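Local structure of hypothetical protein, GDSL-like Lipase/Acylhydrolase family protein (Bacteroides uniformis, 4M8K) at residues 56-59 and 60-64. The protein is probably a hydrolase of the GDSL-like lipase/acylhydrolase family, likely acting on ester bonds. Numbering follows the deposited sequence.
Sequences DVTK and VEETW
Glu62 reaches back along the chain and places one carboxylate oxygen against two successive backbone amides, those of Thr58 and Lys59. Thr58 N approaches Glu62 OE1 at 2.8 Å, nearly in line with the C-O bond, although its hydrogen is off line (139° at the H). Lys59 N, at 3.0 Å from the same OE1, comes from above the carboxylate plane, 53° out of it, so the two donors occupy distinct directions round one acceptor. The side chain gets there because CG lies anti to the carbonyl carbon (chi1 -67°) and the chain runs extended beyond it. The other oxygen, OE2, accepts a short 2.5 Å hydrogen bond from a water that also bonds Thr58 OG1 at 2.7 Å, bridging the two side chains. Glu62 N in turn donates to Lys59 O (3.0 Å), closing a reciprocal link between these residues. The residues lie where the 3-10 turn 60-62 closes the long loop after strand 22-27 and leads into helix 64-71 of the parallel alpha/beta fold. At the junction Thr63 is the N-cap: its OG1 donates to Val60 O in the carbonyl plane and weakly accepts from Tyr66 N. Val57 passes Glu62 in the opposite direction, CG1 standing 3.8 Å from OE1, and both side chains touch Val208 of helix 208-222. A leucine in place of Glu62 would probably leave the amides of Thr58 and Lys59 without their shared acceptor and the turn less firmly fixed. On the exposed side, Glu61 bends at its second torsion and brings OE1 to 3.4 Å from Lys59 CB, crossing the aliphatic root of the lysine, whose NZ is too far from OE1 of Glu61 for a salt bridge.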
loop_
_atom_site.group_PDB
_atom_site.type_symbol
_atom_site.label_atom_id
_atom_site.label_comp_id
_atom_site.label_asym_id
_atom_site.label_seq_id
_atom_site.Cartn_x
_atom_site.Cartn_y
_atom_site.Cartn_z
ATOM N N ASP A 56 2.472 11.922 -16.301
ATOM C CA ASP A 56 1.297 12.365 -17.040
ATOM C C ASP A 56 0.001 12.154 -16.309
ATOM O O ASP A 56 -1.065 12.433 -16.866
ATOM C CB ASP A 56 1.232 11.668 -18.388
ATOM C CG ASP A 56 1.074 10.163 -18.289
ATOM O OD1 ASP A 56 1.005 9.600 -17.174
ATOM O OD2 ASP A 56 1.113 9.504 -19.375
ATOM N N VAL A 57 0.042 11.664 -15.060
ATOM C CA VAL A 57 -1.185 11.553 -14.272
ATOM C C VAL A 57 -1.604 12.918 -13.724
ATOM O O VAL A 57 -0.897 13.455 -12.911
ATOM C CB VAL A 57 -1.035 10.548 -13.107
ATOM C CG1 VAL A 57 -2.236 10.584 -12.231
ATOM C CG2 VAL A 57 -0.838 9.166 -13.669
ATOM N N THR A 58 -2.720 13.489 -14.222
ATOM C CA THR A 58 -3.196 14.808 -13.771
ATOM C C THR A 58 -4.584 14.803 -13.040
ATOM O O THR A 58 -4.979 15.785 -12.448
ATOM C CB THR A 58 -3.251 15.806 -14.961
ATOM O OG1 THR A 58 -4.284 15.441 -15.881
ATOM C CG2 THR A 58 -1.950 15.834 -15.754
ATOM N N LYS A 59 -5.293 13.688 -13.060
ATOM C CA LYS A 59 -6.652 13.590 -12.540
ATOM C C LYS A 59 -6.801 12.378 -11.654
ATOM O O LYS A 59 -6.251 11.320 -11.953
ATOM C CB LYS A 59 -7.649 13.434 -13.688
ATOM C CG LYS A 59 -7.762 14.659 -14.576
ATOM C CD LYS A 59 -8.738 14.403 -15.720
ATOM C CE LYS A 59 -8.283 15.005 -17.029
ATOM N NZ LYS A 59 -9.446 15.389 -17.874
ATOM N N VAL A 60 -7.579 12.508 -10.574
ATOM C CA VAL A 60 -7.758 11.387 -9.640
ATOM C C VAL A 60 -8.331 10.176 -10.319
ATOM O O VAL A 60 -8.102 9.057 -9.871
ATOM C CB VAL A 60 -8.618 11.800 -8.419
ATOM C CG1 VAL A 60 -10.066 12.103 -8.854
ATOM C CG2 VAL A 60 -8.584 10.745 -7.339
ATOM N N GLU A 61 -9.084 10.380 -11.403
ATOM C CA GLU A 61 -9.788 9.288 -12.117
ATOM C C GLU A 61 -8.843 8.367 -12.869
ATOM O O GLU A 61 -9.220 7.254 -13.262
ATOM C CB GLU A 61 -10.809 9.866 -13.119
ATOM C CG GLU A 61 -11.961 10.572 -12.431
ATOM C CD GLU A 61 -11.738 12.053 -12.187
ATOM O OE1 GLU A 61 -10.612 12.571 -12.354
ATOM O OE2 GLU A 61 -12.706 12.715 -11.785
ATOM N N GLU A 62 -7.615 8.828 -13.031
ATOM C CA GLU A 62 -6.539 8.053 -13.660
ATOM C C GLU A 62 -5.794 7.189 -12.652
ATOM O O GLU A 62 -5.016 6.338 -13.057
ATOM C CB GLU A 62 -5.536 8.993 -14.351
ATOM C CG GLU A 62 -6.086 9.733 -15.562
ATOM C CD GLU A 62 -5.375 11.030 -15.872
ATOM O OE1 GLU A 62 -4.610 11.554 -15.039
ATOM O OE2 GLU A 62 -5.571 11.521 -16.985
ATOM N N THR A 63 -5.982 7.405 -11.345
ATOM C CA THR A 63 -5.247 6.616 -10.328
ATOM C C THR A 63 -5.710 5.147 -10.340
ATOM O O THR A 63 -6.890 4.887 -10.626
ATOM C CB THR A 63 -5.383 7.193 -8.885
ATOM O OG1 THR A 63 -6.737 7.099 -8.433
ATOM C CG2 THR A 63 -4.921 8.659 -8.856
ATOM N N TRP A 64 -4.833 4.220 -9.944
ATOM C CA TRP A 64 -5.131 2.795 -10.001
ATOM C C TRP A 64 -6.323 2.480 -9.122
ATOM O O TRP A 64 -7.146 1.649 -9.474
ATOM C CB TRP A 64 -3.923 1.912 -9.610
ATOM C CG TRP A 64 -3.555 1.905 -8.124
ATOM C CD1 TRP A 64 -2.670 2.696 -7.511
ATOM C CD2 TRP A 64 -4.099 1.051 -7.130
ATOM N NE1 TRP A 64 -2.590 2.401 -6.161
ATOM C CE2 TRP A 64 -3.501 1.409 -5.897
ATOM C CE3 TRP A 64 -5.089 0.045 -7.147
ATOM C CZ2 TRP A 64 -3.833 0.776 -4.684
ATOM C CZ3 TRP A 64 -5.400 -0.586 -5.970
ATOM C CH2 TRP A 64 -4.797 -0.191 -4.725
HETATM O O HOH W 1 -4.556 13.608 -17.831
#